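Local coordinates for protein CupA (Streptococcus pneumoniae, PDB 4F2E) that serves as a copper(I) chaperone with a cupredoxin fold and probably takes part in copper resistance by binding the metal and passing it on, at residues Ser83-Cys86 against Gly87-Met91. Residues are numbered along the deposited sequence; the frame is centred on the assembly and turned at random.
Sequences SFAC and GMNMM. With CU1 (copper (I) ion), chain C; CU1 (copper (I) ion), chain B.
The thiolate sulfur of Cys-86 binds copper and at the same time accepts N-H...S hydrogen bonds from the loop that curls round it. In this cupredoxin domain, strand 80-86 runs into the metal-binding loop, which leads on to strand 92-97. Cys-86 SG lies 2.2 Å from one copper(I) ion. Met-90 N and Met-91 N each donate to this SG at 3.4 Å, with N-H...S angles of 162° and 167°; a weak third bond comes from Met-88 N. Such N-H...S bonds would be expected to draw negative charge off the sulfur and fix its direction toward the metal. A chi1 of 70° makes this possible, tucking SG between the backbone N and carbonyl carbon of Cys-86, where the loop amides converge on it.

Backbone bonds close the loop. A type I turn spans Cys-86 to Asn-89, with Asn-89 N donating to Cys-86 O at 3.1 Å. The base is drawn shut by Cys-86 N bonding to Met-91 O at 3.0 Å, and the same oxygen receives a CA-H contact from Ala-85.

Met-88 and Met-90 each run extended from the loop as far as the sulfur and bend at the last torsion, which carries CE off while SD binds the second copper(I). Cys-49 takes part in both sites: Cys-49 SG also binds this second copper, and Cys-49 O binds the first together with Cys-86 SG. Met-91 CG lies 3.7 Å from the first copper, with its CB beside Cys-86 SG, and the Met-91 side chain touches Cys-49, Leu-50 and Tyr-24 of strand 24-31. At the second ion, Met-88 SD and Met-90 SD each stand 2.3 Å from the copper.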
ATOM      1  N   SER A  83      -3.146  -1.651  -8.644  1.00 13.10           N
ATOM      2  CA  SER A  83      -4.184  -1.170  -7.753  1.00 13.12           C
ATOM      3  C   SER A  83      -4.021  -1.752  -6.359  1.00 11.98           C
ATOM      4  O   SER A  83      -3.441  -2.821  -6.173  1.00 13.94           O
ATOM      5  CB  SER A  83      -5.558  -1.556  -8.297  1.00 13.97           C
ATOM      6  OG  SER A  83      -5.724  -2.963  -8.253  1.00 16.06           O
ATOM      7  N   PHE A  84      -4.523  -1.029  -5.370  1.00 11.14           N
ATOM      8  CA  PHE A  84      -4.819  -1.642  -4.089  1.00 10.74           C
ATOM      9  C   PHE A  84      -6.162  -1.129  -3.610  1.00 11.46           C
ATOM     10  O   PHE A  84      -6.648  -0.104  -4.086  1.00 10.09           O
ATOM     11  CB  PHE A  84      -3.690  -1.480  -3.050  1.00 11.69           C
ATOM     12  CG  PHE A  84      -3.355  -0.055  -2.677  1.00 10.41           C
ATOM     13  CD1 PHE A  84      -3.962   0.555  -1.588  1.00 11.51           C
ATOM     14  CD2 PHE A  84      -2.379   0.646  -3.372  1.00 10.54           C
ATOM     15  CE1 PHE A  84      -3.630   1.849  -1.221  1.00 11.72           C
ATOM     16  CE2 PHE A  84      -2.042   1.944  -3.014  1.00 11.29           C
ATOM     17  CZ  PHE A  84      -2.667   2.546  -1.935  1.00 12.43           C
ATOM     18  N   ALA A  85      -6.782  -1.871  -2.706  1.00  9.69           N
ATOM     19  CA  ALA A  85      -8.130  -1.545  -2.278  1.00  9.40           C
ATOM     20  C   ALA A  85      -8.462  -2.264  -0.990  1.00 10.08           C
ATOM     21  O   ALA A  85      -7.716  -3.136  -0.542  1.00 10.29           O
ATOM     22  CB  ALA A  85      -9.130  -1.923  -3.361  1.00 10.73           C
ATOM     23  N   CYS A  86      -9.580  -1.889  -0.385  1.00  9.75           N
ATOM     24  CA  CYS A  86     -10.067  -2.605   0.780  1.00 10.07           C
ATOM     25  C   CYS A  86     -10.631  -3.945   0.328  1.00 10.92           C
ATOM     26  O   CYS A  86     -10.728  -4.218  -0.871  1.00 11.28           O
ATOM     27  CB  CYS A  86     -11.136  -1.794   1.502  1.00 10.84           C
ATOM     28  SG  CYS A  86     -12.682  -1.673   0.583  1.00 10.07           S
ATOM     29  N   GLY A  87     -11.008  -4.778   1.291  1.00 11.16           N
ATOM     30  CA  GLY A  87     -11.542  -6.093   0.987  1.00 11.84           C
ATOM     31  C   GLY A  87     -12.866  -6.085   0.240  1.00 12.10           C
ATOM     32  O   GLY A  87     -13.293  -7.121  -0.271  1.00 14.13           O
ATOM     33  N   MET A  88     -13.516  -4.923   0.176  1.00 10.43           N
ATOM     34  CA  MET A  88     -14.799  -4.783  -0.517  1.00 11.36           C
ATOM     35  C   MET A  88     -14.656  -4.148  -1.896  1.00 10.76           C
ATOM     36  O   MET A  88     -15.641  -4.007  -2.623  1.00 12.28           O
ATOM     37  CB  MET A  88     -15.766  -3.926   0.300  1.00 11.75           C
ATOM     38  CG  MET A  88     -16.010  -4.407   1.710  1.00 12.85           C
ATOM     39  SD  MET A  88     -17.331  -3.456   2.485  1.00 11.85           S
ATOM     40  CE  MET A  88     -18.757  -4.011   1.543  1.00 13.48           C
ATOM     41  N   ASN A  89     -13.439  -3.743  -2.245  1.00 10.15           N
ATOM     42  CA  ASN A  89     -13.194  -3.027  -3.495  1.00 10.30           C
ATOM     43  C   ASN A  89     -14.003  -1.728  -3.542  1.00 10.22           C
ATOM     44  O   ASN A  89     -14.491  -1.331  -4.597  1.00 12.66           O
ATOM     45  CB  ASN A  89     -13.520  -3.913  -4.705  1.00 11.65           C
ATOM     46  CG  ASN A  89     -12.843  -3.441  -5.982  1.00 10.54           C
ATOM     47  OD1 ASN A  89     -11.820  -2.758  -5.944  1.00 11.59           O
ATOM     48  ND2 ASN A  89     -13.413  -3.814  -7.125  1.00 12.28           N
ATOM     49  N   MET A  90     -14.136  -1.074  -2.388  1.00 10.52           N
ATOM     50  CA  MET A  90     -14.863   0.193  -2.286  1.00 10.14           C
ATOM     51  C   MET A  90     -13.926   1.382  -2.105  1.00 11.56           C
ATOM     52  O   MET A  90     -14.189   2.470  -2.620  1.00 13.63           O
ATOM     53  CB  MET A  90     -15.849   0.163  -1.115  1.00 10.11           C
ATOM     54  CG  MET A  90     -17.085  -0.693  -1.351  1.00 11.76           C
ATOM     55  SD  MET A  90     -18.219  -0.729   0.059  1.00 11.68           S
ATOM     56  CE  MET A  90     -18.659   1.000   0.184  1.00 12.34           C
ATOM     57  N   MET A  91     -12.852   1.172  -1.347  1.00 10.94           N
ATOM     58  CA  MET A  91     -11.839   2.198  -1.119  1.00 10.07           C
ATOM     59  C   MET A  91     -10.585   1.814  -1.888  1.00 10.85           C
ATOM     60  O   MET A  91     -10.186   0.650  -1.873  1.00 11.45           O
ATOM     61  CB  MET A  91     -11.509   2.286   0.367  1.00 12.09           C
ATOM     62  CG  MET A  91     -12.719   2.466   1.263  1.00 15.24           C
ATOM     63  SD  MET A  91     -13.145   4.197   1.486  1.00 29.47           S
ATOM     64  CE  MET A  91     -13.962   4.572  -0.054  1.00 17.38           C
TER
HETATM   65 CU   CU1 C 202     -17.188  -1.187   2.086  1.00 13.40          CU
HETATM   66 CU   CU1 B 201     -14.056  -0.894   2.082  1.00 12.38          CU